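Local coordinates for protein short chain dehydrogenase (Leptospira borgpetersenii serovar Hardjo-bovis, PDB 6UH2) that binds NAD+ and probably catalyses nicotinamide-dependent oxidation or reduction between alcohols and carbonyl compounds, at residues Glu35-Tyr40 and Val234-Phe238; Ile71-Ile77 and Phe126-Tyr131; Phe133-Lys137 and Tyr190-Ile196; Ile180-Thr184 and Val198-Ser202. All coordinates share one frame; numbering follows the deposited sequence.

Interaction 1 of 4, residues Glu35-Tyr40 and Val234-Phe238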
# COMPACT_ATOMS: atom_id res chain seq x y z
N GLU B 35 13.36 8.15 10.96
CA GLU B 35 12.30 8.89 10.27
C GLU B 35 10.93 8.44 10.75
O GLU B 35 10.03 9.26 10.96
CB GLU B 35 12.44 8.70 8.75
CG GLU B 35 11.32 9.33 7.94
CD GLU B 35 11.43 10.86 7.87
OE1 GLU B 35 12.49 11.41 8.22
OE2 GLU B 35 10.44 11.49 7.46
N LEU B 36 10.76 7.13 10.96
CA LEU B 36 9.47 6.65 11.45
C LEU B 36 9.20 7.14 12.86
O LEU B 36 8.06 7.51 13.18
CB LEU B 36 9.41 5.12 11.39
CG LEU B 36 9.53 4.46 10.01
CD1 LEU B 36 9.21 2.96 10.08
CD2 LEU B 36 8.61 5.15 9.00
N VAL B 37 10.21 7.14 13.73
CA VAL B 37 10.03 7.67 15.09
C VAL B 37 9.59 9.12 15.03
O VAL B 37 8.59 9.51 15.65
CB VAL B 37 11.32 7.51 15.91
CG1 VAL B 37 11.21 8.33 17.21
CG2 VAL B 37 11.59 6.02 16.23
N GLU B 38 10.33 9.95 14.29
CA GLU B 38 9.99 11.36 14.18
C GLU B 38 8.57 11.55 13.66
O GLU B 38 7.83 12.40 14.17
CB GLU B 38 11.00 12.05 13.26
CG GLU B 38 11.12 13.55 13.44
CD GLU B 38 12.18 14.14 12.55
OE1 GLU B 38 11.84 14.61 11.44
OE2 GLU B 38 13.37 14.11 12.94
N SER B 39 8.17 10.77 12.65
CA SER B 39 6.84 10.93 12.05
C SER B 39 5.74 10.55 13.03
O SER B 39 4.74 11.27 13.16
CB SER B 39 6.74 10.10 10.78
OG SER B 39 7.63 10.61 9.80
N TYR B 40 5.89 9.42 13.73
CA TYR B 40 4.88 9.04 14.70
C TYR B 40 4.79 10.04 15.84
O TYR B 40 3.69 10.37 16.30
CB TYR B 40 5.18 7.64 15.25
CG TYR B 40 4.59 6.53 14.42
CD1 TYR B 40 3.21 6.35 14.34
CD2 TYR B 40 5.41 5.65 13.72
CE1 TYR B 40 2.66 5.31 13.57
CE2 TYR B 40 4.87 4.63 12.96
CZ TYR B 40 3.51 4.45 12.89
OH TYR B 40 2.99 3.42 12.14
N VAL B 234 6.84 6.88 4.78
CA VAL B 234 5.98 7.20 5.91
C VAL B 234 4.51 7.00 5.55
O VAL B 234 3.71 6.50 6.35
CB VAL B 234 6.25 8.64 6.40
CG1 VAL B 234 5.24 9.06 7.48
CG2 VAL B 234 7.69 8.78 6.92
N GLY B 235 4.13 7.39 4.32
CA GLY B 235 2.74 7.26 3.92
C GLY B 235 2.24 5.83 4.00
O GLY B 235 1.20 5.56 4.60
N GLY B 236 3.00 4.89 3.43
CA GLY B 236 2.61 3.49 3.48
C GLY B 236 2.67 2.91 4.89
O GLY B 236 1.82 2.08 5.26
N VAL B 237 3.66 3.32 5.68
CA VAL B 237 3.70 2.92 7.09
C VAL B 237 2.43 3.38 7.80
O VAL B 237 1.77 2.59 8.50
CB VAL B 237 4.97 3.48 7.78
CG1 VAL B 237 4.89 3.29 9.30
CG2 VAL B 237 6.24 2.80 7.22
N PHE B 238 2.06 4.65 7.63
CA PHE B 238 0.84 5.16 8.25
C PHE B 238 -0.39 4.45 7.70
O PHE B 238 -1.31 4.09 8.45
CB PHE B 238 0.71 6.67 8.03
CG PHE B 238 1.52 7.52 8.99
CD1 PHE B 238 2.41 6.94 9.89
CD2 PHE B 238 1.37 8.90 9.00
CE1 PHE B 238 3.15 7.73 10.77
CE2 PHE B 238 2.10 9.70 9.89
CZ PHE B 238 2.99 9.11 10.77
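Phe238 turns the edge of its ring against the face of Tyr40: Phe238 CE1 stands over the middle of the tyrosine ring, 3.7 Å from Tyr40 CE1, and the planes meet at 56° in an edge-to-face pair. With CG beside the backbone N (chi1 -81°), the Phe238 ring lies back over its own helix, where CG1 of Val234 covers one face, while the backbone of Ser39 borders its edge at CZ. The phenol of Tyr40 runs on past Phe238, its OH lying 3.4 Å from Val237 CG1 and hydrogen-bonded to Thr241. The other branch of Val237, CG2, meets Leu36 CD2 at 3.8 Å; a branched valine can thus serve two partners. Ser39 suits the helix surface facing Val234 because it is small and its OG bonds Glu35 O at 3.0 Å. That carbonyl also takes Ser39 N from the opposite face, and Val234 CG2 rests on the hydroxyl. No hydrogen bond crosses between segments 35-40 and 234-238, whose short axes pass 10.9 Å apart at -63°. Such apolar helix pairing beside a parallel sheet belongs to the Rossmann-type fold; helix 31-42 starts within what looks like its glycine-rich turn, where Gln31 and Ile32 bind NAD.

Interaction 2 of 4, residues Ile71-Ile77 and Phe126-Tyr131. With NAD (nicotinamide-adenine-dinucleotide), chain D.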
# COMPACT_ATOMS: atom_id res chain seq x y z
N ILE B 71 17.41 -7.50 20.06
CA ILE B 71 16.26 -8.35 19.73
C ILE B 71 16.64 -9.79 19.46
O ILE B 71 15.75 -10.63 19.27
CB ILE B 71 15.48 -7.79 18.52
CG1 ILE B 71 16.34 -7.83 17.26
CG2 ILE B 71 14.94 -6.37 18.83
CD1 ILE B 71 15.64 -7.30 16.01
N THR B 72 17.93 -10.12 19.43
CA THR B 72 18.33 -11.51 19.31
C THR B 72 18.41 -12.21 20.66
O THR B 72 18.62 -13.42 20.70
CB THR B 72 19.68 -11.65 18.60
OG1 THR B 72 20.74 -11.17 19.45
CG2 THR B 72 19.69 -10.89 17.28
N ASN B 73 18.25 -11.47 21.77
CA ASN B 73 18.40 -12.00 23.13
C ASN B 73 17.03 -12.19 23.76
O ASN B 73 16.41 -11.21 24.21
CB ASN B 73 19.27 -11.06 23.97
CG ASN B 73 19.63 -11.65 25.33
OD1 ASN B 73 18.76 -12.00 26.13
ND2 ASN B 73 20.93 -11.77 25.58
N ARG B 74 16.57 -13.44 23.84
CA ARG B 74 15.24 -13.70 24.41
C ARG B 74 15.13 -13.21 25.85
O ARG B 74 14.10 -12.67 26.25
CB ARG B 74 14.90 -15.19 24.34
CG ARG B 74 13.52 -15.51 24.94
CD ARG B 74 13.10 -16.98 24.78
NE ARG B 74 12.72 -17.31 23.40
CZ ARG B 74 11.47 -17.29 22.93
NH1 ARG B 74 10.46 -16.92 23.70
NH2 ARG B 74 11.24 -17.63 21.67
N LYS B 75 16.18 -13.40 26.66
CA LYS B 75 16.08 -12.98 28.06
C LYS B 75 15.87 -11.47 28.16
O LYS B 75 15.04 -11.00 28.96
CB LYS B 75 17.33 -13.41 28.84
CG LYS B 75 17.19 -13.26 30.35
CD LYS B 75 18.51 -13.48 31.06
CE LYS B 75 18.42 -13.13 32.55
NZ LYS B 75 17.98 -11.72 32.77
N GLU B 76 16.61 -10.70 27.36
CA GLU B 76 16.44 -9.25 27.32
C GLU B 76 15.03 -8.86 26.92
O GLU B 76 14.40 -8.01 27.55
CB GLU B 76 17.43 -8.62 26.33
CG GLU B 76 18.82 -8.37 26.85
CD GLU B 76 19.66 -7.61 25.84
OE1 GLU B 76 20.78 -8.05 25.51
OE2 GLU B 76 19.17 -6.56 25.35
N ILE B 77 14.53 -9.45 25.83
CA ILE B 77 13.20 -9.10 25.34
C ILE B 77 12.13 -9.50 26.35
O ILE B 77 11.18 -8.74 26.61
CB ILE B 77 12.96 -9.75 23.97
CG1 ILE B 77 13.94 -9.19 22.92
CG2 ILE B 77 11.49 -9.61 23.55
CD1 ILE B 77 14.01 -7.66 22.87
N PHE B 126 10.71 -12.75 14.48
CA PHE B 126 9.96 -13.83 15.10
C PHE B 126 9.75 -13.57 16.59
O PHE B 126 8.64 -13.72 17.12
CB PHE B 126 10.69 -15.16 14.91
CG PHE B 126 10.42 -16.15 16.00
CD1 PHE B 126 9.18 -16.79 16.08
CD2 PHE B 126 11.39 -16.46 16.95
CE1 PHE B 126 8.93 -17.71 17.10
CE2 PHE B 126 11.15 -17.38 17.96
CZ PHE B 126 9.92 -18.00 18.04
N LEU B 127 10.83 -13.21 17.29
CA LEU B 127 10.78 -13.08 18.74
C LEU B 127 9.88 -11.92 19.17
O LEU B 127 9.04 -12.07 20.06
CB LEU B 127 12.20 -12.91 19.28
CG LEU B 127 12.47 -13.10 20.76
CD1 LEU B 127 12.25 -14.54 21.15
CD2 LEU B 127 13.91 -12.68 21.06
N LEU B 128 10.06 -10.76 18.55
CA LEU B 128 9.23 -9.61 18.89
C LEU B 128 7.78 -9.87 18.51
O LEU B 128 6.86 -9.47 19.24
CB LEU B 128 9.75 -8.33 18.22
CG LEU B 128 10.84 -7.54 18.97
CD1 LEU B 128 10.24 -6.81 20.17
CD2 LEU B 128 11.97 -8.46 19.43
N SER B 129 7.55 -10.53 17.37
CA SER B 129 6.18 -10.86 17.00
C SER B 129 5.57 -11.84 17.99
O SER B 129 4.39 -11.75 18.32
CB SER B 129 6.14 -11.44 15.58
OG SER B 129 6.54 -10.46 14.63
N GLN B 130 6.39 -12.76 18.51
CA GLN B 130 5.86 -13.79 19.41
C GLN B 130 5.48 -13.21 20.77
O GLN B 130 4.41 -13.50 21.30
CB GLN B 130 6.88 -14.93 19.57
CG GLN B 130 6.37 -16.06 20.48
CD GLN B 130 7.44 -17.08 20.81
OE1 GLN B 130 8.47 -16.75 21.39
NE2 GLN B 130 7.20 -18.34 20.43
N TYR B 131 6.36 -12.39 21.36
CA TYR B 131 6.02 -11.76 22.63
C TYR B 131 4.84 -10.81 22.47
O TYR B 131 3.98 -10.74 23.35
CB TYR B 131 7.23 -11.02 23.21
CG TYR B 131 8.08 -11.98 23.99
CD1 TYR B 131 7.83 -12.24 25.34
CD2 TYR B 131 9.09 -12.69 23.37
CE1 TYR B 131 8.58 -13.16 26.04
CE2 TYR B 131 9.84 -13.61 24.06
CZ TYR B 131 9.59 -13.85 25.39
OH TYR B 131 10.37 -14.78 26.05
PA NAD D . 20.16 1.02 9.41
O1A NAD D . 21.43 0.14 9.30
O2A NAD D . 20.26 2.53 9.25
O5B NAD D . 19.35 0.71 10.81
C5B NAD D . 19.16 -0.59 11.33
C4B NAD D . 18.95 -0.36 12.80
O4B NAD D . 18.72 -1.71 13.35
C3B NAD D . 20.19 0.22 13.51
O3B NAD D . 19.81 1.32 14.38
C2B NAD D . 20.67 -0.95 14.37
O2B NAD D . 21.31 -0.51 15.58
C1B NAD D . 19.38 -1.77 14.59
N9A NAD D . 19.79 -3.11 15.01
C8A NAD D . 20.85 -3.88 14.54
N7A NAD D . 20.95 -5.00 15.20
C5A NAD D . 19.94 -4.97 16.15
C6A NAD D . 19.54 -5.85 17.16
N6A NAD D . 20.17 -7.02 17.37
N1A NAD D . 18.49 -5.51 17.92
C2A NAD D . 17.86 -4.35 17.72
N3A NAD D . 18.17 -3.44 16.79
C4A NAD D . 19.22 -3.80 16.03
O3 NAD D . 19.04 0.46 8.38
PN NAD D . 17.88 1.18 7.51
O1N NAD D . 18.38 1.50 6.08
O2N NAD D . 17.20 2.20 8.42
O5D NAD D . 16.95 -0.21 7.33
C5D NAD D . 15.82 -0.38 8.16
C4D NAD D . 15.06 -1.59 7.61
O4D NAD D . 14.77 -1.45 6.17
C3D NAD D . 15.95 -2.84 7.68
O3D NAD D . 15.16 -4.01 7.93
C2D NAD D . 16.55 -3.01 6.25
O2D NAD D . 16.86 -4.35 5.92
C1D NAD D . 15.34 -2.49 5.42
N1N NAD D . 15.72 -1.92 4.08
C2N NAD D . 16.62 -0.91 3.97
C3N NAD D . 16.93 -0.43 2.72
C7N NAD D . 17.92 0.68 2.61
O7N NAD D . 18.33 0.98 1.50
N7N NAD D . 18.31 1.31 3.74
C4N NAD D . 16.30 -0.99 1.60
C5N NAD D . 15.41 -2.01 1.74
C6N NAD D . 15.11 -2.48 3.02
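The guanidinium of Arg74 has one face laid on Leu127, whose CD1 sits 3.2 Å above its plane and off toward the rim, while Gln130, Tyr131 and Phe126 gather round its edge. Arg74 NH1 and NH2 point end-on at a single acceptor, Gln130 OE1, with Arg74 NH2 at 2.9 Å and the amide plane turned 62° from the guanidinium. Arg74 NH1 also donates to Tyr131 OH at 3.2 Å, tilted out of the guanidinium plane. Three bonds of moderate straightness fix the rotation of the group. The arginine leaves its helix with CG anti to the backbone N and bends at chi3 (-73°), which carries the head into a hole formed by Phe126, Leu127, Gln130 and Tyr131, a knob-into-hole fit at the exposed border of the contact. This is where, in the Rossmann-type fold, the loop after strand 64-68 passes the adenine and starts helix 74-86 beside helix 111-139. Asn73 is the N-cap, its OD1 accepting from Glu76 N. Ile71 N donates a hydrogen bond to N1A of the NAD adenine at 3.1 Å and 175°, and the Ile71 side chain reaches Leu128 CD2 through CG2 at 3.7 Å. Branched Ile77 divides itself between Leu127, Leu128 and Tyr131, its CG2 lying 3.9 Å from Tyr131 CD2. Leu127 CD2 crowds Ile71 O, a buried carbonyl with no partner in the model.

Interaction 3 of 4, residues Phe133-Lys137 and Tyr190-Ile196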
# COMPACT_ATOMS: atom_id res chain seq x y z
N PHE B 133 2.38 -10.91 20.07
CA PHE B 133 1.18 -11.72 19.86
C PHE B 133 0.64 -12.30 21.16
O PHE B 133 -0.56 -12.20 21.45
CB PHE B 133 1.47 -12.85 18.87
CG PHE B 133 0.32 -13.80 18.68
CD1 PHE B 133 -0.75 -13.45 17.88
CD2 PHE B 133 0.31 -15.04 19.32
CE1 PHE B 133 -1.82 -14.32 17.70
CE2 PHE B 133 -0.75 -15.91 19.14
CZ PHE B 133 -1.81 -15.55 18.33
N ARG B 134 1.51 -12.92 21.97
CA ARG B 134 1.06 -13.52 23.22
C ARG B 134 0.45 -12.48 24.15
O ARG B 134 -0.59 -12.73 24.79
CB ARG B 134 2.23 -14.24 23.90
CG ARG B 134 2.65 -15.53 23.19
CD ARG B 134 3.86 -16.21 23.85
NE ARG B 134 3.66 -16.41 25.28
CZ ARG B 134 3.15 -17.52 25.82
NH1 ARG B 134 2.79 -18.54 25.05
NH2 ARG B 134 3.00 -17.60 27.14
N LEU B 135 1.05 -11.29 24.23
CA LEU B 135 0.53 -10.26 25.13
C LEU B 135 -0.81 -9.72 24.63
O LEU B 135 -1.75 -9.56 25.42
CB LEU B 135 1.55 -9.13 25.27
CG LEU B 135 1.18 -7.90 26.11
CD1 LEU B 135 0.99 -8.25 27.60
CD2 LEU B 135 2.22 -6.80 25.92
N TRP B 136 -0.92 -9.44 23.33
CA TRP B 136 -2.17 -8.93 22.77
C TRP B 136 -3.30 -9.94 22.92
O TRP B 136 -4.42 -9.60 23.31
CB TRP B 136 -1.99 -8.58 21.30
CG TRP B 136 -1.21 -7.34 21.07
CD1 TRP B 136 -0.88 -6.39 22.00
CD2 TRP B 136 -0.65 -6.92 19.84
NE1 TRP B 136 -0.14 -5.39 21.40
CE2 TRP B 136 0.00 -5.69 20.07
CE3 TRP B 136 -0.64 -7.46 18.54
CZ2 TRP B 136 0.66 -4.98 19.05
CZ3 TRP B 136 0.02 -6.76 17.53
CH2 TRP B 136 0.66 -5.54 17.80
N LYS B 137 -3.01 -11.21 22.59
CA LYS B 137 -4.01 -12.27 22.73
C LYS B 137 -4.52 -12.35 24.16
O LYS B 137 -5.71 -12.57 24.40
CB LYS B 137 -3.40 -13.59 22.27
CG LYS B 137 -4.29 -14.82 22.41
CD LYS B 137 -3.51 -16.07 22.01
CE LYS B 137 -4.27 -17.34 22.34
NZ LYS B 137 -3.40 -18.53 22.12
N TYR B 190 -2.51 -16.59 10.88
CA TYR B 190 -2.55 -17.19 12.21
C TYR B 190 -3.20 -16.26 13.23
O TYR B 190 -3.98 -16.71 14.09
CB TYR B 190 -1.12 -17.54 12.65
CG TYR B 190 -1.04 -18.46 13.85
CD1 TYR B 190 -1.09 -19.84 13.70
CD2 TYR B 190 -0.92 -17.94 15.15
CE1 TYR B 190 -1.00 -20.69 14.80
CE2 TYR B 190 -0.83 -18.78 16.25
CZ TYR B 190 -0.87 -20.15 16.07
OH TYR B 190 -0.80 -20.98 17.16
N ALA B 191 -2.87 -14.96 13.18
CA ALA B 191 -3.33 -14.01 14.18
C ALA B 191 -4.68 -13.38 13.85
O ALA B 191 -5.25 -12.71 14.72
CB ALA B 191 -2.30 -12.88 14.35
N ALA B 192 -5.18 -13.56 12.64
CA ALA B 192 -6.46 -12.95 12.26
C ALA B 192 -7.62 -13.27 13.19
O ALA B 192 -8.42 -12.36 13.46
CB ALA B 192 -6.81 -13.34 10.82
N PRO B 193 -7.80 -14.50 13.69
CA PRO B 193 -8.95 -14.76 14.59
C PRO B 193 -8.95 -13.90 15.84
O PRO B 193 -10.01 -13.74 16.46
CB PRO B 193 -8.79 -16.25 14.95
CG PRO B 193 -7.99 -16.83 13.85
CD PRO B 193 -7.08 -15.74 13.36
N TYR B 194 -7.81 -13.35 16.22
CA TYR B 194 -7.67 -12.45 17.35
C TYR B 194 -7.74 -10.98 16.96
O TYR B 194 -7.42 -10.11 17.78
CB TYR B 194 -6.36 -12.73 18.08
CG TYR B 194 -6.22 -14.19 18.44
CD1 TYR B 194 -6.80 -14.69 19.60
CD2 TYR B 194 -5.55 -15.08 17.60
CE1 TYR B 194 -6.70 -16.03 19.93
CE2 TYR B 194 -5.44 -16.42 17.93
CZ TYR B 194 -6.01 -16.88 19.10
OH TYR B 194 -5.91 -18.20 19.43
N GLY B 195 -8.15 -10.68 15.73
CA GLY B 195 -8.28 -9.30 15.29
C GLY B 195 -6.97 -8.57 15.08
O GLY B 195 -6.96 -7.33 15.07
N ILE B 196 -5.87 -9.29 14.94
CA ILE B 196 -4.54 -8.71 14.77
C ILE B 196 -4.19 -8.74 13.29
O ILE B 196 -4.28 -9.80 12.66
CB ILE B 196 -3.50 -9.48 15.61
CG1 ILE B 196 -3.75 -9.26 17.11
CG2 ILE B 196 -2.05 -9.09 15.24
CD1 ILE B 196 -3.04 -10.27 17.99
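Three aromatic rings, Phe133, Tyr190 and Tyr194, cluster where helix 111-139 meets the end of helix 171-191, and Phe133 stands at their centre. It drives its edge toward the face of Tyr194 in an offset edge-to-face pair, the planes almost perpendicular at 86° and the centroids 5.5 Å apart. Against Tyr190 the fit is oblique, Phe133 CZ lying near the plane of that ring at its edge, 4.0 Å from Tyr190 CE2. Extended away from its helix with CG anti to the backbone N (chi1 175°), Phe133 also meets the methyl of Ala191, whose CB is 3.7 Å from Phe133 CE1; this small residue lets the phenylalanine come close to the backbone. Lys137, one turn further on, passes its extended chain obliquely over the face of Tyr194. Lys137 CD lies 4.2 Å from the centroid of the Tyr194 ring, a CH-pi contact, and Lys137 CE reaches Tyr194 OH at 3.4 Å. On the buried side Ile196 pushes CD1 between Phe133 and Trp136, 3.7 Å from Trp136 CE3 at the indole edge and 3.9 Å from Phe133 CD1. The indole NE1 is itself hydrogen-bonded to Pro91 O. Gly195, with its positive phi of 72°, allows the chain to turn from the helix end toward strand 197-203, and Ala192 packs on Pro223 of the second subunit. Since no hydrogen bond crosses between the segments, their hold on each other rests on ring edges, methyl groups and the aliphatic part of a lysine, a chemistry that depends on close fit and the shedding of water.

Interaction 4 of 4, residues Ile180-Thr184 and Val198-Ser202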
# COMPACT_ATOMS: atom_id res chain seq x y z
N ILE B 180 10.88 -13.07 5.82
CA ILE B 180 10.06 -12.11 6.55
C ILE B 180 8.78 -11.82 5.78
O ILE B 180 7.69 -11.69 6.37
CB ILE B 180 10.86 -10.82 6.82
CG1 ILE B 180 11.90 -11.06 7.91
CG2 ILE B 180 9.94 -9.64 7.21
CD1 ILE B 180 13.04 -10.04 7.88
N ILE B 181 8.88 -11.67 4.46
CA ILE B 181 7.69 -11.48 3.65
C ILE B 181 6.73 -12.65 3.83
O ILE B 181 5.51 -12.47 3.95
CB ILE B 181 8.08 -11.26 2.18
CG1 ILE B 181 8.78 -9.90 2.03
CG2 ILE B 181 6.87 -11.33 1.27
CD1 ILE B 181 9.48 -9.72 0.68
N HIS B 182 7.26 -13.88 3.87
CA HIS B 182 6.35 -15.02 3.97
C HIS B 182 5.87 -15.20 5.40
O HIS B 182 4.74 -15.64 5.62
CB HIS B 182 7.02 -16.29 3.44
CG HIS B 182 6.05 -17.32 2.96
ND1 HIS B 182 5.06 -17.03 2.05
CD2 HIS B 182 5.91 -18.64 3.25
CE1 HIS B 182 4.34 -18.12 1.81
NE2 HIS B 182 4.84 -19.11 2.53
N PHE B 183 6.70 -14.85 6.38
CA PHE B 183 6.26 -14.83 7.78
C PHE B 183 5.09 -13.88 7.98
O PHE B 183 4.17 -14.15 8.76
CB PHE B 183 7.42 -14.43 8.69
CG PHE B 183 7.05 -14.33 10.14
CD1 PHE B 183 6.71 -15.46 10.87
CD2 PHE B 183 7.05 -13.10 10.79
CE1 PHE B 183 6.35 -15.37 12.22
CE2 PHE B 183 6.71 -13.01 12.14
CZ PHE B 183 6.37 -14.14 12.85
N THR B 184 5.12 -12.75 7.27
CA THR B 184 4.02 -11.79 7.33
C THR B 184 2.70 -12.44 6.93
O THR B 184 1.67 -12.27 7.60
CB THR B 184 4.34 -10.62 6.41
OG1 THR B 184 5.53 -9.98 6.86
CG2 THR B 184 3.19 -9.63 6.39
N VAL B 198 -1.32 -8.08 10.17
CA VAL B 198 0.12 -8.21 9.95
C VAL B 198 0.40 -7.92 8.48
O VAL B 198 -0.14 -8.59 7.60
CB VAL B 198 0.65 -9.61 10.31
CG1 VAL B 198 2.19 -9.64 10.21
CG2 VAL B 198 0.16 -10.09 11.71
N ASN B 199 1.23 -6.90 8.22
CA ASN B 199 1.61 -6.53 6.86
C ASN B 199 3.10 -6.25 6.82
O ASN B 199 3.80 -6.27 7.84
CB ASN B 199 0.80 -5.32 6.35
CG ASN B 199 -0.68 -5.62 6.25
OD1 ASN B 199 -1.11 -6.36 5.36
ND2 ASN B 199 -1.47 -5.04 7.16
N CYS B 200 3.61 -6.01 5.61
CA CYS B 200 5.03 -5.83 5.39
C CYS B 200 5.24 -4.69 4.40
O CYS B 200 4.47 -4.53 3.46
CB CYS B 200 5.66 -7.13 4.84
SG CYS B 200 7.46 -7.14 4.80
N ILE B 201 6.30 -3.91 4.61
CA ILE B 201 6.73 -2.92 3.63
C ILE B 201 8.11 -3.32 3.14
O ILE B 201 9.00 -3.61 3.94
CB ILE B 201 6.74 -1.49 4.19
CG1 ILE B 201 5.31 -0.95 4.22
CG2 ILE B 201 7.58 -0.56 3.30
CD1 ILE B 201 5.19 0.48 4.74
N SER B 202 8.28 -3.34 1.81
CA SER B 202 9.58 -3.66 1.21
C SER B 202 10.12 -2.42 0.51
O SER B 202 9.72 -2.12 -0.63
CB SER B 202 9.46 -4.83 0.23
OG SER B 202 9.18 -6.04 0.92
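In Thr184 the first torsion (chi1 -61°) sets OG1 beside the backbone N, turned back along its helix, and CG2 anti to that N, pressed on the strand. Thr184 CG2 consequently touches the strand backbone, 3.4 Å from Asn199 C, and lies 3.9 Å from Val198 CG1. Thr184 OG1 rests 3.5 Å from Cys200 CB and binds Ile180 O at 2.8 Å, meeting that carbonyl from the face opposite the one reached by Thr184 N. A threonine suits this buried place: it shows the strand a methyl while its polar arm is used on the helix itself, with a further hydrogen bond to Asn147. Cys200, with SG anti to its backbone N (chi1 -169°), extends toward the helix, SG lying 4.1 Å from Ile181 CG1 and 4.3 Å from Ile180 CG2. Its slim, weakly polar thiol packs between Thr184 and the two isoleucines. Ile181 reaches further along the strand, CD1 coming to 3.7 Å from Ser202 OG, a hydroxyl hydrogen-bonded to Asn252. Val198, Cys200 and Ser202 face the helix in the usual alternation of an extended strand, whereas Asn199 and Ile201 point to the other side of the sheet. The helix runs nearly antiparallel to the strand, 154° between the short axes at 7.9 Å, as in the beta-alpha-beta crossover from strand 144-148 through helix 171-191 to strand 197-203. Strand 197-203 lies between strands 144-148 and 252-255, with Ile180 and Phe183 packing on helix 111-139 and, across the sheet, Ile201 on helix 231-240.

The four contacts lie on the two sides of one seven-stranded parallel sheet. Interaction 1 joins helices 31-42 and 231-240 on one side; interactions 2, 3 and 4 involve helices 74-86, 111-139 and 171-191 on the other. Along the chain, interaction 1 encloses the rest, interaction 2 precedes interactions 3 and 4, and these two alternate their segments. Helix 111-139 is shared by interactions 2 and 3, helix 171-191 by 3 and 4. The centres of interactions 1 and 4 are about 17 Å apart, yet Ile201, on the other face of the strand in interaction 4, touches Val237. Helices packed on both sides are consistent with a Rossmann-type core holding the NAD site.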